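Local coordinates for heme-binding protein A / AI-2 binding protein A (Helicobacter pylori SS1, PDB 6OFQ) that binds a short peptide in the periplasm and probably passes it on to an ABC transporter, as its substrate-binding component, at residues 65-70 / 76-81; 95-100 / 232-237; 252-257 / 264-269; 441-446 / 495-500; 505-510 / 514-519. All coordinates share one frame; numbering follows the deposited sequence.

Contact 1: 65-70 / 76-81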
# COMPACT_ATOMS: atom_id res chain seq x y z
N LEU A 65 4.30 -16.16 4.16
CA LEU A 65 5.13 -17.34 3.81
C LEU A 65 6.59 -16.99 3.50
O LEU A 65 7.55 -17.66 3.91
CB LEU A 65 4.51 -18.08 2.64
CG LEU A 65 3.20 -18.82 2.95
CD1 LEU A 65 2.69 -19.38 1.63
CD2 LEU A 65 3.47 -20.02 3.87
N VAL A 66 6.75 -15.89 2.76
CA VAL A 66 8.02 -15.26 2.47
C VAL A 66 7.97 -13.81 2.90
O VAL A 66 6.85 -13.31 3.07
CB VAL A 66 8.40 -15.38 0.97
CG1 VAL A 66 8.34 -16.87 0.55
CG2 VAL A 66 7.50 -14.52 0.07
N GLN A 67 9.08 -13.14 3.12
CA GLN A 67 9.04 -11.76 3.54
C GLN A 67 10.08 -10.95 2.83
O GLN A 67 10.97 -11.54 2.17
CB GLN A 67 9.20 -11.59 5.04
CG GLN A 67 10.55 -12.04 5.57
CD GLN A 67 10.62 -12.11 7.08
OE1 GLN A 67 9.65 -12.41 7.77
NE2 GLN A 67 11.81 -11.93 7.61
N PHE A 68 10.10 -9.63 3.02
CA PHE A 68 11.12 -8.77 2.36
C PHE A 68 12.17 -8.41 3.39
O PHE A 68 11.87 -7.91 4.49
CB PHE A 68 10.42 -7.56 1.74
CG PHE A 68 9.50 -8.01 0.66
CD1 PHE A 68 10.03 -8.35 -0.59
CD2 PHE A 68 8.16 -8.07 0.87
CE1 PHE A 68 9.17 -8.84 -1.57
CE2 PHE A 68 7.31 -8.56 -0.11
CZ PHE A 68 7.82 -9.01 -1.30
N LYS A 69 13.42 -8.65 3.07
CA LYS A 69 14.48 -8.34 4.02
C LYS A 69 14.45 -6.83 4.35
O LYS A 69 14.34 -5.99 3.47
CB LYS A 69 15.82 -8.69 3.36
CG LYS A 69 17.02 -8.22 4.16
CD LYS A 69 18.30 -8.78 3.60
CE LYS A 69 19.48 -8.16 4.32
NZ LYS A 69 20.71 -8.66 3.63
N TYR A 70 14.39 -6.49 5.64
CA TYR A 70 14.15 -5.10 6.02
C TYR A 70 15.05 -4.08 5.38
O TYR A 70 16.27 -4.30 5.31
CB TYR A 70 14.12 -5.00 7.56
CG TYR A 70 13.63 -3.62 8.00
CD1 TYR A 70 12.30 -3.28 7.80
CD2 TYR A 70 14.47 -2.61 8.44
CE1 TYR A 70 11.84 -1.99 8.06
CE2 TYR A 70 13.98 -1.35 8.76
CZ TYR A 70 12.67 -0.99 8.53
OH TYR A 70 12.21 0.26 8.76
N GLU A 76 13.04 -13.16 1.22
CA GLU A 76 13.79 -14.08 2.08
C GLU A 76 12.77 -14.97 2.79
O GLU A 76 11.56 -14.70 2.79
CB GLU A 76 14.68 -13.34 3.09
CG GLU A 76 13.86 -12.54 4.12
CD GLU A 76 14.69 -11.72 5.08
OE1 GLU A 76 15.94 -11.80 4.95
OE2 GLU A 76 14.10 -11.08 6.00
N PRO A 77 13.20 -16.06 3.41
CA PRO A 77 12.26 -16.96 4.08
C PRO A 77 11.52 -16.36 5.28
O PRO A 77 12.00 -15.40 5.85
CB PRO A 77 13.09 -18.14 4.51
CG PRO A 77 14.21 -18.10 3.50
CD PRO A 77 14.54 -16.66 3.37
N ALA A 78 10.29 -16.83 5.51
CA ALA A 78 9.52 -16.36 6.67
C ALA A 78 8.83 -17.60 7.21
O ALA A 78 9.53 -18.48 7.74
CB ALA A 78 8.59 -15.21 6.32
N LEU A 79 7.50 -17.68 7.18
CA LEU A 79 6.80 -18.86 7.71
C LEU A 79 7.11 -20.12 6.88
O LEU A 79 6.87 -21.24 7.36
CB LEU A 79 5.31 -18.65 7.90
CG LEU A 79 4.97 -17.65 9.04
CD1 LEU A 79 3.47 -17.42 9.09
CD2 LEU A 79 5.48 -18.16 10.40
N ALA A 80 7.54 -19.94 5.62
CA ALA A 80 8.17 -21.03 4.87
C ALA A 80 9.66 -20.84 5.02
O ALA A 80 10.27 -19.79 4.73
CB ALA A 80 7.81 -21.01 3.38
N THR A 81 10.35 -21.94 5.36
CA THR A 81 11.82 -21.98 5.43
C THR A 81 12.48 -22.16 4.07
O THR A 81 13.61 -21.71 3.87
CB THR A 81 12.39 -23.04 6.38
OG1 THR A 81 11.74 -24.29 6.07
CG2 THR A 81 12.02 -22.66 7.86
O HOH W 1 14.54 -8.94 7.54
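Q67 and E76 face each other across a beta hairpin in which strand 66-68, the edge of a five-stranded antiparallel sheet, runs against the start of strand 75-85. The backbone fixes the register. Q67 N binds E76 O at 2.9 Å and E76 N binds Q67 O at 2.8 Å, which makes this the hydrogen-bonded pair; V66 with P77, the next along, is non-hydrogen-bonded. Beyond P77 the chain curls round the carbonyl of L65, whose oxygen takes A80 N at 2.9 Å and, more weakly, A78 N at 3.3 Å.

The polar side chains repeat the pairing on one face of the hairpin. Q67 and E76 both carry CG between their own backbone N and carbonyl carbon (chi1 about 65°) and run on extended, so they rise together. Q67 NE2 then reaches E76 OE2 at 2.9 Å in a nearly straight bond (175°). The carboxylate oxygen lies in the plane of the amide, yet the amide comes to it on the anti side and 33° out of the carboxylate plane.

Aliphatic carbons pack against these polar groups. K69 passes E76 at about a right angle, K69 CB lying 3.5 Å from E76 OE1, while its extended chain carries NZ off without meeting the carboxylate. A78 CB sits against Q67 OE1. On the other face of the hairpin V66 packs on W83 and F94. One water finishes the polar end: it donates to E76 OE2 at 2.7 Å and accepts from Y70 N at 3.1 Å.

Contact 2: 95-100 / 232-237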
# COMPACT_ATOMS: atom_id res chain seq x y z
N HIS A 95 7.85 -25.41 2.22
CA HIS A 95 8.16 -26.16 3.41
C HIS A 95 8.02 -25.20 4.60
O HIS A 95 8.77 -24.24 4.67
CB HIS A 95 9.59 -26.74 3.26
CG HIS A 95 9.81 -27.49 1.96
ND1 HIS A 95 9.30 -28.76 1.81
CD2 HIS A 95 10.25 -27.12 0.73
CE1 HIS A 95 9.50 -29.17 0.57
NE2 HIS A 95 10.08 -28.20 -0.11
N LEU A 96 7.14 -25.51 5.53
CA LEU A 96 6.75 -24.58 6.56
C LEU A 96 7.70 -24.74 7.74
O LEU A 96 8.18 -25.86 8.09
CB LEU A 96 5.30 -24.76 6.93
CG LEU A 96 4.25 -24.68 5.83
CD1 LEU A 96 2.89 -24.81 6.43
CD2 LEU A 96 4.38 -23.36 5.06
N ARG A 97 7.98 -23.60 8.39
CA ARG A 97 8.76 -23.55 9.61
C ARG A 97 8.02 -24.24 10.75
O ARG A 97 6.80 -24.03 10.91
CB ARG A 97 8.96 -22.06 10.00
CG ARG A 97 10.07 -21.81 11.02
CD ARG A 97 10.23 -20.29 11.18
NE ARG A 97 10.74 -19.67 9.97
CZ ARG A 97 12.00 -19.53 9.61
NH1 ARG A 97 13.02 -20.02 10.31
NH2 ARG A 97 12.30 -18.98 8.42
N LYS A 98 8.73 -25.10 11.48
CA LYS A 98 8.17 -25.81 12.63
C LYS A 98 8.50 -25.06 13.90
O LYS A 98 9.48 -24.32 14.01
CB LYS A 98 8.79 -27.22 12.66
CG LYS A 98 8.44 -28.07 11.43
CD LYS A 98 9.03 -29.46 11.65
CE LYS A 98 8.79 -30.33 10.43
NZ LYS A 98 9.27 -31.69 10.78
N GLY A 99 7.66 -25.33 14.89
CA GLY A 99 7.80 -24.77 16.22
C GLY A 99 7.56 -23.27 16.32
O GLY A 99 8.05 -22.62 17.24
N VAL A 100 6.74 -22.72 15.43
CA VAL A 100 6.33 -21.31 15.49
C VAL A 100 5.00 -21.35 16.21
O VAL A 100 4.08 -22.10 15.86
CB VAL A 100 6.12 -20.80 14.06
CG1 VAL A 100 5.50 -19.40 14.09
CG2 VAL A 100 7.40 -20.88 13.26
N ASP A 232 8.50 -14.72 22.10
CA ASP A 232 8.57 -16.06 21.48
C ASP A 232 8.70 -16.03 19.95
O ASP A 232 8.59 -17.07 19.29
CB ASP A 232 7.34 -16.86 21.89
CG ASP A 232 7.31 -17.14 23.41
OD1 ASP A 232 8.40 -17.32 23.99
OD2 ASP A 232 6.22 -17.13 23.99
N TYR A 233 8.90 -14.84 19.38
CA TYR A 233 9.07 -14.73 17.93
C TYR A 233 10.11 -15.73 17.41
O TYR A 233 11.20 -15.85 17.94
CB TYR A 233 9.48 -13.27 17.61
CG TYR A 233 9.79 -13.01 16.16
CD1 TYR A 233 8.83 -13.25 15.15
CD2 TYR A 233 11.01 -12.48 15.80
CE1 TYR A 233 9.17 -12.96 13.82
CE2 TYR A 233 11.31 -12.12 14.49
CZ TYR A 233 10.38 -12.39 13.52
OH TYR A 233 10.81 -12.09 12.23
N TRP A 234 9.79 -16.32 16.25
CA TRP A 234 10.69 -17.31 15.63
C TRP A 234 11.99 -16.75 15.11
O TRP A 234 12.97 -17.48 15.02
CB TRP A 234 9.99 -18.08 14.50
CG TRP A 234 9.45 -17.20 13.41
CD1 TRP A 234 8.20 -16.67 13.33
CD2 TRP A 234 10.16 -16.74 12.26
NE1 TRP A 234 8.11 -15.87 12.21
CE2 TRP A 234 9.30 -15.89 11.53
CE3 TRP A 234 11.48 -16.89 11.83
CZ2 TRP A 234 9.70 -15.25 10.35
CZ3 TRP A 234 11.88 -16.27 10.63
CH2 TRP A 234 10.96 -15.44 9.95
N GLY A 235 12.04 -15.50 14.65
CA GLY A 235 13.19 -14.84 14.10
C GLY A 235 14.04 -14.13 15.13
O GLY A 235 13.80 -14.28 16.33
N PRO A 236 14.92 -13.26 14.61
CA PRO A 236 15.76 -12.44 15.51
C PRO A 236 14.84 -11.55 16.33
O PRO A 236 13.92 -10.91 15.77
CB PRO A 236 16.62 -11.58 14.59
CG PRO A 236 16.52 -12.23 13.25
CD PRO A 236 15.21 -12.99 13.20
N LYS A 237 14.99 -11.57 17.64
CA LYS A 237 14.04 -10.87 18.51
C LYS A 237 14.07 -9.35 18.26
O LYS A 237 15.14 -8.79 17.99
CB LYS A 237 14.30 -11.22 19.99
CG LYS A 237 14.35 -12.71 20.33
CD LYS A 237 13.00 -13.35 20.14
CE LYS A 237 13.06 -14.85 20.46
NZ LYS A 237 13.63 -15.49 19.24
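The guanidinium of R97 and the indole of W234 lie nearly flat on each other, their planes 15° apart and their centres separated by 4.0 Å. From the arginine side, W234 CZ3 stands 3.4 Å above the middle of the guanidinium. From the tryptophan side, R97 NE is offset toward the rim, above the six-membered ring near CE3, with CD trailing back over CD2. The opposite face of the indole is taken by Y233 CE1, also displaced toward the rim, so the tryptophan is sandwiched. Y233 in turn has G235 N over the centre of one face and P236 at its edge.

R97 gets there by a chain that starts extended and bends at chi3 (-67°), which lays its end across the ring at about a right angle to the tryptophan side chain. Polar bonds hold both partners in the stack: R97 NE donates to A78 O, and W234 NE1 to D63 OD2. V100 adds an apolar flank, running alongside W234 in the same direction with V100 CG1 3.9 Å from W234 CD1 and V100 CG2 4.0 Å from W234 CB. L79 touches both V100 and W234. Within the loop, K237 curls back so that NZ binds Y233 O at 2.8 Å and G235 O at 3.2 Å, tying together the turn that presents the indole.

This is a parallel cation-pi stack joining two sheets: the chain leaving strand 91-96 of the five-stranded antiparallel sheet meets the loop between strands 224-229 and 242-247 of the mixed sheet in this type II periplasmic binding protein.

Contact 3: 252-257 / 264-269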
# COMPACT_ATOMS: atom_id res chain seq x y z
N SER A 252 1.35 19.59 11.39
CA SER A 252 2.12 20.57 12.16
C SER A 252 2.14 20.19 13.65
O SER A 252 3.18 20.22 14.31
CB SER A 252 1.59 22.02 12.02
OG SER A 252 1.83 22.48 10.72
N THR A 253 1.02 19.76 14.20
CA THR A 253 0.92 19.27 15.58
C THR A 253 1.83 18.05 15.78
O THR A 253 2.52 17.88 16.79
CB THR A 253 -0.51 18.91 15.91
OG1 THR A 253 -1.34 20.07 15.68
CG2 THR A 253 -0.70 18.45 17.35
N ARG A 254 1.88 17.20 14.74
CA ARG A 254 2.73 16.01 14.80
C ARG A 254 4.21 16.39 14.86
O ARG A 254 4.95 15.85 15.67
CB ARG A 254 2.37 15.10 13.59
CG ARG A 254 2.79 13.63 13.70
CD ARG A 254 2.54 12.83 12.41
NE ARG A 254 1.22 13.13 11.89
CZ ARG A 254 0.91 13.60 10.70
NH1 ARG A 254 1.75 13.65 9.70
NH2 ARG A 254 -0.29 14.12 10.61
N ALA A 255 4.66 17.31 14.00
CA ALA A 255 6.01 17.81 14.10
C ALA A 255 6.33 18.52 15.39
O ALA A 255 7.43 18.35 15.93
CB ALA A 255 6.31 18.67 12.89
N LEU A 256 5.36 19.26 15.93
CA LEU A 256 5.60 19.84 17.24
C LEU A 256 5.80 18.80 18.33
O LEU A 256 6.68 18.91 19.20
CB LEU A 256 4.46 20.79 17.63
CG LEU A 256 4.61 21.47 19.01
CD1 LEU A 256 5.90 22.27 19.13
CD2 LEU A 256 3.32 22.29 19.17
N ALA A 257 5.05 17.69 18.22
CA ALA A 257 5.23 16.60 19.12
C ALA A 257 6.63 15.94 18.99
O ALA A 257 7.19 15.44 19.98
CB ALA A 257 4.12 15.57 18.97
N MET A 264 8.53 10.26 18.64
CA MET A 264 9.93 9.97 18.35
C MET A 264 10.25 9.76 16.87
O MET A 264 11.41 9.82 16.48
CB MET A 264 10.42 8.78 19.15
CG MET A 264 10.25 8.96 20.66
SD MET A 264 10.23 7.41 21.58
CE MET A 264 11.88 6.84 21.36
N LEU A 265 9.23 9.43 16.09
CA LEU A 265 9.41 9.08 14.67
C LEU A 265 8.03 9.35 14.07
O LEU A 265 7.02 8.97 14.65
CB LEU A 265 9.82 7.61 14.54
CG LEU A 265 9.65 6.80 13.25
CD1 LEU A 265 10.66 7.35 12.32
CD2 LEU A 265 9.99 5.35 13.49
N MET A 266 7.99 9.98 12.91
CA MET A 266 6.71 10.31 12.28
C MET A 266 6.73 10.20 10.77
O MET A 266 7.73 10.48 10.11
CB MET A 266 6.17 11.68 12.68
CG MET A 266 7.20 12.74 12.47
SD MET A 266 6.62 14.46 12.58
CE MET A 266 5.71 14.74 11.05
N THR A 267 5.57 9.85 10.21
CA THR A 267 5.38 9.92 8.77
C THR A 267 4.55 11.16 8.47
O THR A 267 3.87 11.75 9.35
CB THR A 267 4.71 8.63 8.24
OG1 THR A 267 3.45 8.45 8.92
CG2 THR A 267 5.71 7.45 8.44
N GLY A 268 4.63 11.52 7.19
CA GLY A 268 3.71 12.55 6.67
C GLY A 268 4.01 13.98 7.08
O GLY A 268 3.06 14.73 7.35
N PRO A 269 5.27 14.42 7.14
CA PRO A 269 5.53 15.80 7.56
C PRO A 269 4.91 16.81 6.58
O PRO A 269 4.85 16.54 5.36
CB PRO A 269 7.05 15.92 7.53
CG PRO A 269 7.45 14.94 6.47
CD PRO A 269 6.50 13.78 6.64
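R254 of helix 251-259 packs along M266 and ends on the carbonyls of T267 and G268. From CB the chain leaves with CG opposite the backbone N (chi1 -161°), which aims it across the gap between helix and strand. R254 CG passes M266 CB at 4.0 Å and lies beside the sulfur. R254 CD comes to 3.8 Å from M266 CB and 3.5 Å from T267 O. NE and CZ, past a bend at chi3, also face T267 O, and at the tip NH1 binds that oxygen at 2.9 Å, with the donor in the carbonyl plane on a lone pair, although the oxygen is tilted 22° from the guanidinium plane. The same nitrogen makes a weak bond to G268 O, also 2.9 Å. NH2 donates to I248 O, so the group is gripped between the chain before the helix and the chain after strand 265-266. S251 OG, bonded to G268 O, also takes a weak bond from NH1.

M266 supplies the apolar half, crossing the arginine obliquely. Its chi1 of 52° and extended chi2 carry SD to the helix backbone, 3.7 Å from A255 CA and 3.8 Å from R254 O; the bend at chi3 then sets CE near R254 CD. A255 CB is a little farther from the sulfur.

Strand 242-247, helix 251-259 and strand 265-266 follow one another, and the two strands run the same way in one mixed sheet with strand 32-37 between them. The contact therefore packs the helix of a beta-alpha-beta crossover against its second strand.

Contact 4: 441-446 / 495-500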
# COMPACT_ATOMS: atom_id res chain seq x y z
N THR A 441 -2.44 -4.24 -10.64
CA THR A 441 -3.27 -4.10 -9.47
C THR A 441 -4.13 -2.85 -9.51
O THR A 441 -5.21 -2.85 -8.92
CB THR A 441 -2.35 -4.08 -8.25
OG1 THR A 441 -1.57 -5.28 -8.27
CG2 THR A 441 -3.09 -4.07 -6.89
N LEU A 442 -3.64 -1.78 -10.14
CA LEU A 442 -4.33 -0.48 -10.13
C LEU A 442 -4.97 -0.08 -11.43
O LEU A 442 -5.82 0.81 -11.47
CB LEU A 442 -3.43 0.69 -9.68
CG LEU A 442 -2.65 0.38 -8.41
CD1 LEU A 442 -1.65 1.51 -8.16
CD2 LEU A 442 -3.51 0.16 -7.18
N TRP A 443 -4.54 -0.66 -12.55
CA TRP A 443 -4.91 -0.16 -13.87
C TRP A 443 -5.49 -1.16 -14.86
O TRP A 443 -5.75 -0.84 -16.02
CB TRP A 443 -3.73 0.59 -14.53
CG TRP A 443 -3.19 1.77 -13.70
CD1 TRP A 443 -2.12 1.78 -12.85
CD2 TRP A 443 -3.79 3.07 -13.61
NE1 TRP A 443 -2.01 3.00 -12.23
CE2 TRP A 443 -3.04 3.81 -12.68
CE3 TRP A 443 -4.89 3.67 -14.24
CZ2 TRP A 443 -3.35 5.13 -12.40
CZ3 TRP A 443 -5.17 5.00 -13.93
CH2 TRP A 443 -4.41 5.70 -13.03
N SER A 444 -5.64 -2.41 -14.42
CA SER A 444 -6.13 -3.47 -15.32
C SER A 444 -7.67 -3.56 -15.35
O SER A 444 -8.37 -3.15 -14.40
CB SER A 444 -5.56 -4.84 -14.97
OG SER A 444 -6.02 -5.26 -13.72
N LYS A 445 -8.17 -4.24 -16.37
CA LYS A 445 -9.58 -4.61 -16.35
C LYS A 445 -9.95 -5.48 -15.18
O LYS A 445 -11.02 -5.28 -14.59
CB LYS A 445 -9.99 -5.26 -17.65
CG LYS A 445 -10.10 -4.22 -18.74
CD LYS A 445 -10.32 -4.85 -20.11
CE LYS A 445 -11.70 -5.51 -20.06
NZ LYS A 445 -12.34 -5.66 -21.40
N GLN A 446 -9.09 -6.43 -14.85
CA GLN A 446 -9.33 -7.28 -13.71
C GLN A 446 -9.54 -6.42 -12.48
O GLN A 446 -10.51 -6.57 -11.73
CB GLN A 446 -8.18 -8.26 -13.52
CG GLN A 446 -8.27 -8.99 -12.18
CD GLN A 446 -9.50 -9.87 -12.05
OE1 GLN A 446 -9.84 -10.60 -12.98
NE2 GLN A 446 -10.15 -9.89 -10.91
N ALA A 495 -4.33 8.48 -21.28
CA ALA A 495 -4.44 9.47 -20.20
C ALA A 495 -5.62 9.32 -19.27
O ALA A 495 -6.42 10.26 -19.07
CB ALA A 495 -4.41 10.89 -20.81
N PRO A 496 -5.84 8.13 -18.69
CA PRO A 496 -6.97 7.93 -17.80
C PRO A 496 -6.79 8.52 -16.43
O PRO A 496 -7.47 8.09 -15.50
CB PRO A 496 -7.07 6.41 -17.73
CG PRO A 496 -5.63 6.05 -17.73
CD PRO A 496 -5.04 6.90 -18.81
N TYR A 497 -5.93 9.53 -16.28
CA TYR A 497 -5.54 10.05 -14.99
C TYR A 497 -4.68 11.29 -15.20
O TYR A 497 -4.35 11.59 -16.35
CB TYR A 497 -4.75 9.04 -14.17
CG TYR A 497 -3.34 8.72 -14.49
CD1 TYR A 497 -2.96 8.21 -15.71
CD2 TYR A 497 -2.41 8.78 -13.47
CE1 TYR A 497 -1.64 7.80 -15.96
CE2 TYR A 497 -1.10 8.45 -13.70
CZ TYR A 497 -0.76 7.86 -14.90
OH TYR A 497 0.57 7.55 -15.11
N VAL A 498 -4.33 12.01 -14.14
CA VAL A 498 -3.29 13.02 -14.24
C VAL A 498 -2.13 12.58 -13.34
O VAL A 498 -2.24 12.65 -12.10
CB VAL A 498 -3.74 14.39 -13.78
CG1 VAL A 498 -2.64 15.37 -14.05
CG2 VAL A 498 -5.03 14.84 -14.46
N PRO A 499 -0.99 12.17 -13.89
CA PRO A 499 0.20 11.88 -13.05
C PRO A 499 0.67 13.16 -12.37
O PRO A 499 0.71 14.23 -13.00
CB PRO A 499 1.24 11.38 -14.03
CG PRO A 499 0.75 11.69 -15.36
CD PRO A 499 -0.71 11.95 -15.32
N LEU A 500 1.00 13.08 -11.07
CA LEU A 500 1.48 14.31 -10.39
C LEU A 500 2.94 14.08 -9.97
O LEU A 500 3.88 14.66 -10.56
CB LEU A 500 0.58 14.64 -9.20
CG LEU A 500 -0.83 15.06 -9.59
CD1 LEU A 500 -1.64 15.13 -8.34
CD2 LEU A 500 -0.82 16.39 -10.31
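W443 crosses Y497 at about a right angle and brings the outer corner of its indole onto the tyrosine. The rings themselves meet obliquely: the six-membered ring and the phenol have centroids 4.6 Å apart and planes inclined by 49°. W443 CH2 does most of the touching. It stands over one face of the phenol, toward the rim on the CB side, 3.5 Å from Y497 CG. P499 CD covers the opposite face, so the tyrosine is held between proline and indole. Y497 is put there by a chi1 of 74°, with CG between its backbone N and carbonyl carbon.

In the fold, W443 is the last residue of helix 436-443, just ahead of helix 445-449, and Y497 lies near the beginning of strand 497-510, the long strand of a mixed sheet in this periplasmic binding protein.

P496 crosses the tryptophan obliquely, with P496 CG 4.0 Å from W443 CZ3. W295, from the neighbouring strand 292-298, joins the cluster: it meets Y497 edge-to-face and W443 with the planes at about 45°.

Contact 5: 505-510 / 514-519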
# COMPACT_ATOMS: atom_id res chain seq x y z
N SER A 505 10.51 9.83 -0.01
CA SER A 505 10.15 9.37 1.34
C SER A 505 10.90 10.31 2.30
O SER A 505 12.14 10.31 2.27
CB SER A 505 10.59 7.94 1.65
OG SER A 505 10.13 7.64 2.95
N VAL A 506 10.19 10.97 3.20
CA VAL A 506 10.74 11.99 4.08
C VAL A 506 10.28 11.73 5.51
O VAL A 506 9.06 11.82 5.76
CB VAL A 506 10.39 13.42 3.65
CG1 VAL A 506 11.05 14.44 4.60
CG2 VAL A 506 10.82 13.65 2.22
N VAL A 507 11.18 11.26 6.38
CA VAL A 507 10.79 10.73 7.70
C VAL A 507 11.61 11.37 8.79
O VAL A 507 12.74 11.00 9.05
CB VAL A 507 10.90 9.19 7.76
CG1 VAL A 507 10.60 8.75 9.21
CG2 VAL A 507 9.94 8.52 6.83
N PRO A 508 11.01 12.38 9.47
CA PRO A 508 11.71 12.96 10.63
C PRO A 508 11.67 12.10 11.88
O PRO A 508 10.67 11.40 12.14
CB PRO A 508 10.87 14.22 10.91
CG PRO A 508 10.02 14.45 9.69
CD PRO A 508 9.75 13.07 9.15
N HIS A 509 12.79 12.04 12.59
CA HIS A 509 12.82 11.30 13.83
C HIS A 509 13.88 11.84 14.75
O HIS A 509 14.74 12.62 14.35
CB HIS A 509 13.03 9.80 13.58
CG HIS A 509 14.28 9.49 12.83
ND1 HIS A 509 15.51 9.28 13.43
CD2 HIS A 509 14.51 9.41 11.50
CE1 HIS A 509 16.41 9.01 12.51
NE2 HIS A 509 15.84 9.12 11.33
N LEU A 510 13.76 11.48 16.02
CA LEU A 510 14.87 11.78 16.92
C LEU A 510 16.17 11.06 16.56
O LEU A 510 16.12 9.93 16.05
CB LEU A 510 14.47 11.50 18.39
CG LEU A 510 13.22 12.16 18.88
CD1 LEU A 510 12.86 11.69 20.27
CD2 LEU A 510 13.32 13.67 18.91
N LYS A 514 17.36 4.62 15.84
CA LYS A 514 18.23 4.01 14.83
C LYS A 514 17.56 2.79 14.24
O LYS A 514 16.66 2.21 14.84
CB LYS A 514 19.48 3.47 15.50
CG LYS A 514 20.30 4.50 16.25
CD LYS A 514 20.75 5.61 15.35
CE LYS A 514 21.61 6.57 16.17
NZ LYS A 514 22.28 7.47 15.21
N GLY A 515 18.02 2.44 13.03
CA GLY A 515 17.58 1.19 12.44
C GLY A 515 16.39 1.29 11.53
O GLY A 515 16.10 0.30 10.82
N TYR A 516 15.64 2.37 11.63
CA TYR A 516 14.53 2.54 10.70
C TYR A 516 15.10 2.77 9.31
O TYR A 516 16.10 3.48 9.17
CB TYR A 516 13.66 3.72 11.12
CG TYR A 516 12.43 3.95 10.27
CD1 TYR A 516 11.27 3.22 10.51
CD2 TYR A 516 12.44 4.82 9.20
CE1 TYR A 516 10.11 3.45 9.80
CE2 TYR A 516 11.29 5.06 8.47
CZ TYR A 516 10.17 4.32 8.73
OH TYR A 516 8.99 4.51 7.99
N LYS A 517 14.39 2.28 8.31
CA LYS A 517 14.85 2.46 6.91
C LYS A 517 13.67 2.95 6.09
O LYS A 517 12.58 2.39 6.12
CB LYS A 517 15.46 1.17 6.39
CG LYS A 517 16.88 0.94 6.91
CD LYS A 517 17.56 -0.31 6.45
CE LYS A 517 19.00 -0.36 6.95
NZ LYS A 517 19.31 0.17 8.29
N THR A 518 13.92 3.97 5.26
CA THR A 518 12.90 4.47 4.35
C THR A 518 12.89 3.65 3.01
O THR A 518 11.98 3.80 2.22
CB THR A 518 13.09 5.96 3.96
OG1 THR A 518 14.40 6.08 3.36
CG2 THR A 518 12.90 6.85 5.16
N THR A 519 13.94 2.87 2.79
CA THR A 519 14.15 2.09 1.57
C THR A 519 13.42 0.76 1.63
O THR A 519 13.10 0.23 2.69
CB THR A 519 15.64 1.86 1.34
OG1 THR A 519 16.26 1.22 2.46
CG2 THR A 519 16.34 3.24 1.06
O HOH W 2 9.62 4.98 3.11
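V507 and Y516 both set their first side-chain bond opposite the backbone N (chi1 174° and -177°), which sends V507 CG1 and the phenol at each other from opposite directions. They meet at V507 CG1 and Y516 CE2, 3.8 Å apart, the methyl approaching the ring obliquely. T518 has OG1 between its backbone N and carbonyl carbon (chi1 58°), and this leaves T518 CG2 to slide past V507, 3.8 Å from V507 CG2. The hydroxyl is thus turned to S288 OG, with which it hydrogen-bonds, while Y516 OH bonds N524 OD1.

S505 extends the line of contact at the far end. In the conformer given, S505 OG lies 3.6 Å from T518 CB, and a water bridges the segments by bonding S505 OG and donating to T518 O at 2.8 Å. S505 is modelled in two conformers, so both the packing and the serine end of the bridge are doubtful.

S505, V507 and H509, the last with NE2 hydrogen-bonded to D286 OD1, alternate along strand 497-510 and share the face that 514-519 lies across. The C-terminal chain thus folds back over one face of the mixed sheet of this periplasmic binding protein. The strand pairs with strand 283-288 on one side; on the other, P508 and L510 hydrogen-bond to M266 and M264, and L265 reaches V507, H509 and Y516. P508 and L510 touch L258 of helix 251-259.

How the contacts relate
Contacts 1 and 4 are buried, while contacts 2, 3 and 5 are only partly so. Contacts 1 and 2 share neighbouring strands 75-85 and 91-96, where R97 N also meets L79 O. Contacts 3 and 5 are linked through the backbones of M264 and M266 with L510 and P508, and Y70 OH to K517 N connects contact 1 with contact 5. Contact 4 uses the same long strand as contact 5, yet their centres are 29 Å apart on opposite sides of the chain's centre. Chemistry follows place: backbone pairing in the hairpin, a cationic stack between sheets, an arginine on loop carbonyls, aromatic packing inside, and mixed methyl, ring and water contacts in contact 5.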